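Local coordinates for hypothetical protein Atu1826 (Agrobacterium tumefaciens, PDB 2I3D) that is of unknown function but, as a putative alpha/beta hydrolase, probably hydrolyses a substrate not yet identified, at residues 47-52 and 112-117; 54-59 and 95-100; 73-78 and 148-153; 208-211 and 216-219. All blocks are in the same frame, centred on the assembly; numbering follows the deposited sequence.

Interaction 1 (47-52 and 112-117); sequences APIAII and DWVQSL
Ile49 and Val114 bury the larger part of this interface, meeting as two branched side chains that lie alongside each other, pointing opposite ways. Val114 CG1 nestles against the side of the isoleucine, with Ile49 CG2 and Ile49 CG1 each 3.9 Å from it. The other branch, Val114 CG2, turns along the sheet to Ile51, whose CD1 lies 4.1 Å away. This second touch is looser, since Ile51 CB does not itself point at the helix and only the tip of the chain bends over to it. The pairing illustrates how an alpha/beta hydrolase sheet is sided: helix 101-117 belongs to the beta-alpha-beta crossover from strand 81-85 to strand 124-129, and in passing it lies over strand 49-53 between them. Short axes through 49-52 and 112-117 are 9.8 Å apart and run nearly antiparallel, at 156°. Ala50 and Ile52 face the other way, onto Phe75 of helix 66-77. Where the strand begins, Ile49 CD1 reaches the methylene Gln115 CG at 3.6 Å. It gets there because Ile49 CG1 stands anti to the carbonyl carbon and the chain then extends (chi2 158°). Gln115 presents only aliphatic carbon to the strand, while its amide moves on to the neighbouring loop, where NE2 is hydrogen-bonded to Glu145 OE2.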
loop_
_atom_site.group_PDB
_atom_site.type_symbol
_atom_site.label_atom_id
_atom_site.label_comp_id
_atom_site.label_asym_id
_atom_site.label_seq_id
_atom_site.Cartn_x
_atom_site.Cartn_y
_atom_site.Cartn_z
ATOM N N ALA B 47 5.368 24.493 16.299
ATOM C CA ALA B 47 5.410 23.922 14.935
ATOM C C ALA B 47 3.993 23.558 14.469
ATOM O O ALA B 47 3.158 23.125 15.272
ATOM C CB ALA B 47 6.319 22.715 14.855
ATOM N N PRO B 48 3.726 23.708 13.156
ATOM C CA PRO B 48 2.402 23.356 12.671
ATOM C C PRO B 48 2.202 21.852 12.784
ATOM O O PRO B 48 3.180 21.105 12.793
ATOM C CB PRO B 48 2.454 23.764 11.198
ATOM C CG PRO B 48 3.906 23.627 10.810
ATOM C CD PRO B 48 4.623 24.135 12.068
ATOM N N ILE B 49 0.937 21.447 12.898
ATOM C CA ILE B 49 0.547 20.037 12.961
ATOM C C ILE B 49 0.083 19.526 11.584
ATOM O O ILE B 49 -0.648 20.198 10.869
ATOM C CB ILE B 49 -0.562 19.807 14.002
ATOM C CG1 ILE B 49 0.005 20.083 15.413
ATOM C CG2 ILE B 49 -1.105 18.372 13.945
ATOM C CD1 ILE B 49 -1.041 20.404 16.478
ATOM N N ALA B 50 0.482 18.307 11.256
ATOM C CA ALA B 50 -0.030 17.668 10.048
ATOM C C ALA B 50 -0.718 16.361 10.450
ATOM O O ALA B 50 -0.133 15.576 11.203
ATOM C CB ALA B 50 1.096 17.399 9.054
ATOM N N ILE B 51 -1.945 16.146 9.983
ATOM C CA ILE B 51 -2.693 14.896 10.215
ATOM C C ILE B 51 -2.851 14.196 8.861
ATOM O O ILE B 51 -3.297 14.839 7.882
ATOM C CB ILE B 51 -4.117 15.191 10.771
ATOM C CG1 ILE B 51 -4.023 16.077 12.041
ATOM C CG2 ILE B 51 -4.879 13.919 11.064
ATOM C CD1 ILE B 51 -3.361 15.437 13.301
ATOM N N ILE B 52 -2.535 12.908 8.815
ATOM C CA ILE B 52 -2.548 12.146 7.551
ATOM C C ILE B 52 -3.610 11.044 7.638
ATOM O O ILE B 52 -3.571 10.240 8.617
ATOM C CB ILE B 52 -1.156 11.486 7.259
ATOM C CG1 ILE B 52 -0.001 12.414 7.663
ATOM C CG2 ILE B 52 -1.096 11.021 5.780
ATOM C CD1 ILE B 52 0.094 13.718 6.875
ATOM N N ASP B 112 -7.426 16.744 18.114
ATOM C CA ASP B 112 -7.522 17.244 19.521
ATOM C C ASP B 112 -6.365 16.704 20.369
ATOM O O ASP B 112 -5.747 17.438 21.178
ATOM C CB ASP B 112 -8.841 16.803 20.170
ATOM C CG ASP B 112 -10.062 17.522 19.610
ATOM O OD1 ASP B 112 -9.959 18.563 18.910
ATOM O OD2 ASP B 112 -11.166 17.044 19.925
ATOM N N TRP B 113 -6.093 15.410 20.216
ATOM C CA TRP B 113 -5.019 14.766 20.965
ATOM C C TRP B 113 -3.658 15.412 20.698
ATOM O O TRP B 113 -2.941 15.790 21.662
ATOM C CB TRP B 113 -4.995 13.287 20.667
ATOM C CG TRP B 113 -3.932 12.534 21.361
ATOM C CD1 TRP B 113 -3.969 12.055 22.650
ATOM C CD2 TRP B 113 -2.665 12.157 20.825
ATOM N NE1 TRP B 113 -2.803 11.382 22.929
ATOM C CE2 TRP B 113 -1.979 11.439 21.835
ATOM C CE3 TRP B 113 -2.043 12.341 19.585
ATOM C CZ2 TRP B 113 -0.704 10.908 21.641
ATOM C CZ3 TRP B 113 -0.757 11.817 19.393
ATOM C CH2 TRP B 113 -0.106 11.110 20.420
ATOM N N VAL B 114 -3.295 15.592 19.418
ATOM C CA VAL B 114 -2.006 16.218 19.080
ATOM C C VAL B 114 -1.984 17.650 19.603
ATOM O O VAL B 114 -0.993 18.097 20.188
ATOM C CB VAL B 114 -1.663 16.187 17.545
ATOM C CG1 VAL B 114 -0.216 16.700 17.298
ATOM C CG2 VAL B 114 -1.801 14.831 17.000
ATOM N N GLN B 115 -3.096 18.361 19.441
ATOM C CA GLN B 115 -3.169 19.720 19.944
ATOM C C GLN B 115 -3.083 19.828 21.477
ATOM O O GLN B 115 -2.569 20.815 22.000
ATOM C CB GLN B 115 -4.427 20.400 19.419
ATOM C CG GLN B 115 -4.319 20.805 17.955
ATOM C CD GLN B 115 -5.618 21.384 17.416
ATOM O OE1 GLN B 115 -6.675 21.311 18.064
ATOM N NE2 GLN B 115 -5.542 21.981 16.232
ATOM N N SER B 116 -3.587 18.823 22.188
ATOM C CA SER B 116 -3.444 18.782 23.665
ATOM C C SER B 116 -1.956 18.687 24.055
ATOM O O SER B 116 -1.542 19.250 25.077
ATOM C CB SER B 116 -4.307 17.669 24.307
ATOM O OG SER B 116 -3.767 16.343 24.144
ATOM N N LEU B 117 -1.155 17.993 23.237
ATOM C CA LEU B 117 0.291 17.854 23.483
ATOM C C LEU B 117 1.093 19.044 22.962
ATOM O O LEU B 117 2.232 19.277 23.406
ATOM C CB LEU B 117 0.841 16.562 22.868
ATOM C CG LEU B 117 0.213 15.219 23.261
ATOM C CD1 LEU B 117 1.058 14.075 22.665
ATOM C CD2 LEU B 117 0.086 15.047 24.760
#

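Interaction 2 (54-59 and 95-100); sequences HPHPQF and GEFDHG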
loop_
_atom_site.group_PDB
_atom_site.type_symbol
_atom_site.label_atom_id
_atom_site.label_comp_id
_atom_site.label_asym_id
_atom_site.label_seq_id
_atom_site.Cartn_x
_atom_site.Cartn_y
_atom_site.Cartn_z
ATOM N N HIS B 54 -6.000 7.841 5.899
ATOM C CA HIS B 54 -5.812 6.731 4.944
ATOM C C HIS B 54 -7.084 6.329 4.153
ATOM O O HIS B 54 -8.201 6.807 4.459
ATOM C CB HIS B 54 -5.174 5.527 5.687
ATOM C CG HIS B 54 -6.100 4.837 6.647
ATOM N ND1 HIS B 54 -7.152 4.045 6.242
ATOM C CD2 HIS B 54 -6.070 4.762 8.005
ATOM C CE1 HIS B 54 -7.745 3.522 7.309
ATOM N NE2 HIS B 54 -7.101 3.928 8.388
ATOM N N PRO B 55 -6.939 5.482 3.110
ATOM C CA PRO B 55 -8.089 5.000 2.348
ATOM C C PRO B 55 -9.058 4.082 3.072
ATOM O O PRO B 55 -8.787 3.596 4.193
ATOM C CB PRO B 55 -7.462 4.214 1.169
ATOM C CG PRO B 55 -6.088 4.837 1.016
ATOM C CD PRO B 55 -5.655 5.115 2.465
ATOM N N HIS B 56 -10.165 3.810 2.384
ATOM C CA HIS B 56 -11.154 2.851 2.893
ATOM C C HIS B 56 -10.526 1.443 2.944
ATOM O O HIS B 56 -9.687 1.098 2.099
ATOM C CB HIS B 56 -12.335 2.841 1.937
ATOM C CG HIS B 56 -13.548 2.171 2.471
ATOM N ND1 HIS B 56 -13.687 0.798 2.502
ATOM C CD2 HIS B 56 -14.715 2.689 2.925
ATOM C CE1 HIS B 56 -14.888 0.502 2.983
ATOM N NE2 HIS B 56 -15.524 1.633 3.253
ATOM N N PRO B 57 -10.929 0.618 3.923
ATOM C CA PRO B 57 -10.396 -0.770 3.910
ATOM C C PRO B 57 -10.698 -1.597 2.651
ATOM O O PRO B 57 -9.964 -2.579 2.364
ATOM C CB PRO B 57 -11.013 -1.414 5.155
ATOM C CG PRO B 57 -12.205 -0.543 5.520
ATOM C CD PRO B 57 -11.789 0.889 5.093
ATOM N N GLN B 58 -11.712 -1.232 1.875
ATOM C CA GLN B 58 -11.990 -2.003 0.655
ATOM C C GLN B 58 -10.838 -1.867 -0.352
ATOM O O GLN B 58 -10.643 -2.746 -1.222
ATOM C CB GLN B 58 -13.321 -1.608 0.029
ATOM C CG GLN B 58 -13.288 -0.311 -0.796
ATOM C CD GLN B 58 -14.678 0.143 -1.201
ATOM O OE1 GLN B 58 -15.602 -0.679 -1.292
ATOM N NE2 GLN B 58 -14.848 1.458 -1.435
ATOM N N PHE B 59 -10.104 -0.759 -0.267
ATOM C CA PHE B 59 -8.940 -0.529 -1.152
ATOM C C PHE B 59 -7.650 -0.754 -0.394
ATOM O O PHE B 59 -6.596 -0.252 -0.783
ATOM C CB PHE B 59 -8.986 0.877 -1.778
ATOM C CG PHE B 59 -10.109 1.058 -2.749
ATOM C CD1 PHE B 59 -10.161 0.286 -3.915
ATOM C CD2 PHE B 59 -11.138 1.961 -2.498
ATOM C CE1 PHE B 59 -11.199 0.440 -4.842
ATOM C CE2 PHE B 59 -12.210 2.106 -3.424
ATOM C CZ PHE B 59 -12.233 1.342 -4.590
ATOM N N GLY B 95 -13.658 -0.641 17.455
ATOM C CA GLY B 95 -14.885 -0.194 16.842
ATOM C C GLY B 95 -15.126 -0.772 15.483
ATOM O O GLY B 95 -14.357 -1.628 15.021
ATOM N N GLU B 96 -16.234 -0.330 14.880
ATOM C CA GLU B 96 -16.718 -0.790 13.590
ATOM C C GLU B 96 -16.593 0.344 12.576
ATOM O O GLU B 96 -16.959 1.487 12.882
ATOM C CB GLU B 96 -18.207 -1.163 13.684
ATOM C CG GLU B 96 -18.510 -2.467 14.417
ATOM C CD GLU B 96 -19.837 -3.077 13.953
ATOM O OE1 GLU B 96 -20.801 -2.314 13.748
ATOM O OE2 GLU B 96 -19.921 -4.312 13.784
ATOM N N PHE B 97 -16.158 0.013 11.371
ATOM C CA PHE B 97 -16.097 1.040 10.345
ATOM C C PHE B 97 -17.521 1.485 9.996
ATOM O O PHE B 97 -18.470 0.697 10.095
ATOM C CB PHE B 97 -15.330 0.509 9.145
ATOM C CG PHE B 97 -14.676 1.593 8.304
ATOM C CD1 PHE B 97 -13.375 2.063 8.611
ATOM C CD2 PHE B 97 -15.359 2.111 7.206
ATOM C CE1 PHE B 97 -12.773 3.060 7.813
ATOM C CE2 PHE B 97 -14.799 3.075 6.421
ATOM C CZ PHE B 97 -13.496 3.550 6.702
ATOM N N ASP B 98 -17.702 2.762 9.694
ATOM C CA ASP B 98 -18.993 3.218 9.237
ATOM C C ASP B 98 -18.832 4.131 8.023
ATOM O O ASP B 98 -17.715 4.334 7.547
ATOM C CB ASP B 98 -19.812 3.834 10.376
ATOM C CG ASP B 98 -19.246 5.144 10.896
ATOM O OD1 ASP B 98 -18.850 6.007 10.086
ATOM O OD2 ASP B 98 -19.220 5.335 12.125
ATOM N N HIS B 99 -19.940 4.610 7.487
ATOM C CA HIS B 99 -19.896 5.224 6.167
ATOM C C HIS B 99 -19.017 6.460 6.153
ATOM O O HIS B 99 -18.488 6.813 5.101
ATOM C CB HIS B 99 -21.297 5.591 5.672
ATOM C CG HIS B 99 -21.284 6.361 4.382
ATOM N ND1 HIS B 99 -21.312 7.743 4.332
ATOM C CD2 HIS B 99 -21.180 5.940 3.097
ATOM C CE1 HIS B 99 -21.238 8.137 3.067
ATOM N NE2 HIS B 99 -21.176 7.062 2.299
ATOM N N GLY B 100 -18.806 7.104 7.295
ATOM C CA GLY B 100 -17.912 8.275 7.300
ATOM C C GLY B 100 -18.014 9.100 8.558
ATOM O O GLY B 100 -17.027 9.640 9.022
#
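Phe97 lays one ring face against Pro57 CD and turns its edge to the imidazole of His56, so a single phenyl group meets two neighbours in two different ways. Both segments are loops at the ends of strands in the alpha/beta hydrolase sheet: loop 54-59 follows strand 49-53, and loop 95-100 comes after strand 81-85. His56 lies near the probable Ser-His-Asp triad without touching it. Over the phenyl face the contact is CH-pi: Pro57 CD is 3.7 Å from the Phe97 ring centroid and 20° from its normal. The aromatic pair is T-shaped (edge-to-face), its planes inclined at 67°, and Phe97 CE2 approaches His56 CD2 to 3.5 Å. Phe97 CG stands anti to the backbone N, which swings the ring across to the other loop. Phe131, which follows the probable nucleophile Ser130, also meets the Phe97 ring. Beyond the aromatic group the second loop turns into helix 101-117 through an Asx turn, in which Asp98 OD1 accepts from Gly100 N at 3.0 Å with its anti lone pair; the same oxygen also accepts from Gly102 N. The rotation of the imidazole is fixed from its own loop: Gln58 N lies in the ring plane and donates to His56 ND1 at 2.9 Å in a nearly straight bond (167°).

Interaction 3 (73-78 and 148-153); sequences YLFQKR and GFMSIA
Phe75 and Met150, modelled as selenomethionine, reach toward one another, the ring from helix 66-77 and the selenoether chain from strand 146-152. Met150 is extended beyond CG (chi2 -177°, chi3 -176°), which carries its end far from the sheet and spans much of the 11.2 Å between Phe75 CA and Met150 CA. The far rim of the phenyl group receives it: Phe75 CZ lies 3.7 Å from Met150 CE, and Phe75 CE2 is 3.9 Å from Met150 SE. Selenium sits 5.0 Å from the ring centroid and 69° off the ring normal, an oblique Met-aromatic approach. Leu74 crosses the same chain at a slant, its CD2 4.1 Å from Met150 CE, and the terminal methyl thus touches both helix residues. Strand 124-129 runs between the two strands 49-53 and 146-152, and Phe75 also rests on Ala127 of it. Leu229 of helix 218-233 touches both Leu74 and Met150, placing the contact in the layer between two helices and one face of the alpha/beta hydrolase sheet. With every touching group buried and apolar, cohesion here comes from dispersion between a flexible, polarisable chain and an aromatic rim, without directional bonds to set the geometry.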
loop_
_atom_site.group_PDB
_atom_site.type_symbol
_atom_site.label_atom_id
_atom_site.label_comp_id
_atom_site.label_asym_id
_atom_site.label_seq_id
_atom_site.Cartn_x
_atom_site.Cartn_y
_atom_site.Cartn_z
ATOM N N TYR B 73 5.961 11.220 6.026
ATOM C CA TYR B 73 7.385 11.530 5.999
ATOM C C TYR B 73 7.681 12.924 5.400
ATOM O O TYR B 73 8.552 13.634 5.901
ATOM C CB TYR B 73 8.107 10.447 5.208
ATOM C CG TYR B 73 9.605 10.514 5.282
ATOM C CD1 TYR B 73 10.286 10.236 6.473
ATOM C CD2 TYR B 73 10.340 10.841 4.158
ATOM C CE1 TYR B 73 11.690 10.298 6.528
ATOM C CE2 TYR B 73 11.733 10.912 4.202
ATOM C CZ TYR B 73 12.383 10.648 5.384
ATOM O OH TYR B 73 13.761 10.715 5.352
ATOM N N LEU B 74 6.932 13.332 4.362
ATOM C CA LEU B 74 7.051 14.682 3.801
ATOM C C LEU B 74 6.859 15.774 4.856
ATOM O O LEU B 74 7.695 16.707 4.992
ATOM C CB LEU B 74 6.016 14.861 2.686
ATOM C CG LEU B 74 5.965 16.283 2.111
ATOM C CD1 LEU B 74 7.380 16.759 1.670
ATOM C CD2 LEU B 74 4.981 16.252 0.895
ATOM N N PHE B 75 5.752 15.701 5.577
ATOM C CA PHE B 75 5.501 16.723 6.591
ATOM C C PHE B 75 6.533 16.671 7.717
ATOM O O PHE B 75 6.986 17.719 8.189
ATOM C CB PHE B 75 4.073 16.621 7.108
ATOM C CG PHE B 75 3.055 17.143 6.128
ATOM C CD1 PHE B 75 2.748 18.524 6.076
ATOM C CD2 PHE B 75 2.430 16.273 5.200
ATOM C CE1 PHE B 75 1.788 19.021 5.139
ATOM C CE2 PHE B 75 1.461 16.755 4.248
ATOM C CZ PHE B 75 1.156 18.132 4.200
ATOM N N GLN B 76 6.897 15.460 8.109
ATOM C CA GLN B 76 7.925 15.220 9.133
ATOM C C GLN B 76 9.192 15.976 8.766
ATOM O O GLN B 76 9.753 16.762 9.543
ATOM C CB GLN B 76 8.266 13.707 9.201
ATOM C CG GLN B 76 9.351 13.388 10.256
ATOM C CD GLN B 76 9.598 11.903 10.487
ATOM O OE1 GLN B 76 8.893 11.029 9.985
ATOM N NE2 GLN B 76 10.623 11.617 11.282
ATOM N N LYS B 77 9.662 15.709 7.553
ATOM C CA LYS B 77 10.908 16.303 7.080
ATOM C C LYS B 77 10.841 17.823 6.985
ATOM O O LYS B 77 11.893 18.456 7.023
ATOM C CB LYS B 77 11.298 15.779 5.703
ATOM C CG LYS B 77 11.706 14.332 5.601
ATOM C CD LYS B 77 12.109 14.056 4.108
ATOM C CE LYS B 77 10.900 14.277 3.155
ATOM N NZ LYS B 77 11.189 14.799 1.771
ATOM N N ARG B 78 9.641 18.398 6.822
ATOM C CA ARG B 78 9.492 19.860 6.735
ATOM C C ARG B 78 9.196 20.541 8.102
ATOM O O ARG B 78 8.765 21.710 8.154
ATOM C CB ARG B 78 8.457 20.248 5.673
ATOM C CG ARG B 78 8.873 19.894 4.252
ATOM C CD ARG B 78 10.257 20.398 3.893
ATOM N NE ARG B 78 10.520 20.182 2.470
ATOM C CZ ARG B 78 11.153 19.133 1.936
ATOM N NH1 ARG B 78 11.648 18.175 2.711
ATOM N NH2 ARG B 78 11.296 19.051 0.605
ATOM N N GLY B 148 -4.173 24.519 5.196
ATOM C CA GLY B 148 -3.789 23.902 3.914
ATOM C C GLY B 148 -4.233 22.466 3.930
ATOM O O GLY B 148 -4.355 21.838 5.002
ATOM N N PHE B 149 -4.407 21.921 2.724
ATOM C CA PHE B 149 -4.724 20.505 2.610
ATOM C C PHE B 149 -4.090 19.915 1.362
ATOM O O PHE B 149 -3.742 20.657 0.423
ATOM C CB PHE B 149 -6.249 20.282 2.523
ATOM C CG PHE B 149 -6.881 20.882 1.258
ATOM C CD1 PHE B 149 -6.940 20.158 0.067
ATOM C CD2 PHE B 149 -7.385 22.195 1.260
ATOM C CE1 PHE B 149 -7.503 20.711 -1.093
ATOM C CE2 PHE B 149 -7.958 22.738 0.119
ATOM C CZ PHE B 149 -8.002 22.001 -1.070
HETATM N N MSE B 150 -3.963 18.582 1.380
HETATM C CA MSE B 150 -3.668 17.816 0.188
HETATM C C MSE B 150 -4.743 16.746 0.108
HETATM O O MSE B 150 -5.011 16.058 1.138
HETATM C CB MSE B 150 -2.309 17.151 0.324
HETATM C CG MSE B 150 -1.181 18.139 0.359
HETATM SE SE MSE B 150 0.476 17.096 0.450
HETATM C CE MSE B 150 1.653 18.639 0.618
ATOM N N SER B 151 -5.356 16.606 -1.075
ATOM C CA SER B 151 -6.379 15.568 -1.303
ATOM C C SER B 151 -5.905 14.754 -2.482
ATOM O O SER B 151 -5.936 15.236 -3.615
ATOM C CB SER B 151 -7.744 16.173 -1.599
ATOM O OG SER B 151 -8.288 16.687 -0.426
ATOM N N ILE B 152 -5.443 13.539 -2.195
ATOM C CA ILE B 152 -4.877 12.642 -3.183
ATOM C C ILE B 152 -6.009 11.670 -3.599
ATOM O O ILE B 152 -6.579 10.961 -2.752
ATOM C CB ILE B 152 -3.713 11.849 -2.614
ATOM C CG1 ILE B 152 -2.565 12.801 -2.258
ATOM C CG2 ILE B 152 -3.241 10.859 -3.668
ATOM C CD1 ILE B 152 -2.731 13.694 -1.003
ATOM N N ALA B 153 -6.333 11.670 -4.884
ATOM C CA ALA B 153 -7.357 10.743 -5.431
ATOM C C ALA B 153 -8.726 10.859 -4.744
ATOM O O ALA B 153 -9.288 9.845 -4.337
ATOM C CB ALA B 153 -6.896 9.246 -5.375
#

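Interaction 4 (208-211 and 216-219); sequences PGAN and GKVD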
loop_
_atom_site.group_PDB
_atom_site.type_symbol
_atom_site.label_atom_id
_atom_site.label_comp_id
_atom_site.label_asym_id
_atom_site.label_seq_id
_atom_site.Cartn_x
_atom_site.Cartn_y
_atom_site.Cartn_z
ATOM N N PRO B 208 -0.327 11.928 -15.623
ATOM C CA PRO B 208 -0.481 10.952 -16.718
ATOM C C PRO B 208 -0.127 9.534 -16.311
ATOM O O PRO B 208 0.924 9.292 -15.703
ATOM C CB PRO B 208 0.511 11.466 -17.799
ATOM C CG PRO B 208 0.588 12.972 -17.491
ATOM C CD PRO B 208 0.617 13.009 -15.968
ATOM N N GLY B 209 -1.003 8.613 -16.647
ATOM C CA GLY B 209 -0.686 7.221 -16.454
ATOM C C GLY B 209 -0.974 6.693 -15.067
ATOM O O GLY B 209 -0.803 5.481 -14.854
ATOM N N ALA B 210 -1.384 7.564 -14.128
ATOM C CA ALA B 210 -1.625 7.092 -12.744
ATOM C C ALA B 210 -3.059 6.555 -12.582
ATOM O O ALA B 210 -4.014 7.182 -13.032
ATOM C CB ALA B 210 -1.373 8.207 -11.750
ATOM N N ASN B 211 -3.203 5.386 -11.947
ATOM C CA ASN B 211 -4.515 4.888 -11.591
ATOM C C ASN B 211 -4.877 5.357 -10.184
ATOM O O ASN B 211 -4.202 6.251 -9.665
ATOM C CB ASN B 211 -4.642 3.359 -11.794
ATOM C CG ASN B 211 -3.681 2.541 -10.933
ATOM O OD1 ASN B 211 -3.543 1.251 -11.117
ATOM N ND2 ASN B 211 -3.048 3.190 -9.989
ATOM N N GLY B 216 3.162 2.540 -10.070
ATOM C CA GLY B 216 4.285 2.930 -10.930
ATOM C C GLY B 216 4.451 4.434 -11.002
ATOM O O GLY B 216 5.310 4.936 -11.764
ATOM N N LYS B 217 3.668 5.163 -10.192
ATOM C CA LYS B 217 3.700 6.627 -10.209
ATOM C C LYS B 217 3.828 7.256 -8.830
ATOM O O LYS B 217 3.606 8.474 -8.673
ATOM C CB LYS B 217 2.450 7.192 -10.937
ATOM C CG LYS B 217 2.300 6.729 -12.397
ATOM C CD LYS B 217 3.353 7.353 -13.280
ATOM C CE LYS B 217 3.174 6.821 -14.696
ATOM N NZ LYS B 217 4.151 7.440 -15.603
ATOM N N VAL B 218 4.169 6.463 -7.806
ATOM C CA VAL B 218 4.264 7.038 -6.461
ATOM C C VAL B 218 5.367 8.090 -6.358
ATOM O O VAL B 218 5.170 9.140 -5.707
ATOM C CB VAL B 218 4.343 5.957 -5.374
ATOM C CG1 VAL B 218 4.600 6.575 -3.974
ATOM C CG2 VAL B 218 3.092 5.076 -5.428
ATOM N N ASP B 219 6.539 7.848 -6.972
ATOM C CA ASP B 219 7.624 8.867 -6.931
ATOM C C ASP B 219 7.157 10.163 -7.570
ATOM O O ASP B 219 7.437 11.246 -7.051
ATOM C CB ASP B 219 8.898 8.367 -7.621
ATOM C CG ASP B 219 9.574 7.293 -6.809
ATOM O OD1 ASP B 219 9.198 7.120 -5.597
ATOM O OD2 ASP B 219 10.471 6.612 -7.380
#
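Aliphatic packing comes first: the methyl Ala210 CB rests on the root of the Lys217 side chain, 4.0 Å from both Lys217 CB and Lys217 CG. Lys217 CG lies equally close, 4.0 Å, to Ala210 CA, so the lysine lies along the backbone of 208-211 as well as against the alanine. Contact with carbonyl groups forms the second kind. The lysine chain bends at chi2 (-70°) and then runs straight, and this turns it back along the loop until Lys217 CE is 3.5 Å from Pro208 O. Lys217 NZ is 3.7 Å from the same oxygen, a loose polar approach. Gly209, with no side chain, lets CE pass close to its backbone. Charge plays a minor part, as Lys217 NZ makes a long, weak ion pair with Glu220. The loop is also tied to its surroundings: Gly209 N donates to the carboxylate oxygen Asp177 OD1, and Ala210 makes a backbone bond with Ala178. Lys217 stands at the N-cap position of helix 218-233, and the next residue, Val218, packs on Gln66 of the second subunit. The whole closes a short loop that carries His212, between the last strand and the last helix; such a turn is where alpha/beta hydrolases place the catalytic histidine, and His212 probably completes a triad with Ser130 and Asp179.

How the interactions relate
Interactions 1 and 3 lie on the two faces of one sheet and touch through strand 49-53: Ala50 CB of 47-52 is 3.5 Å from Phe75 CG of 73-78, and their centres are 14 Å apart. Interaction 2 is nested within the chain loop closed by interaction 1, 22 Å from it between centres, where the strands give way to loops. Interaction 4 closes after the others in sequence, about 17 Å from interaction 3 between centres. The probable triad of Ser130, His212 and Asp179 gives two of them a common reference point: interaction 2 has His56 near it, and interaction 4 brackets the loop bearing His212, while interactions 1 and 3 pack helices onto the two faces of the sheet.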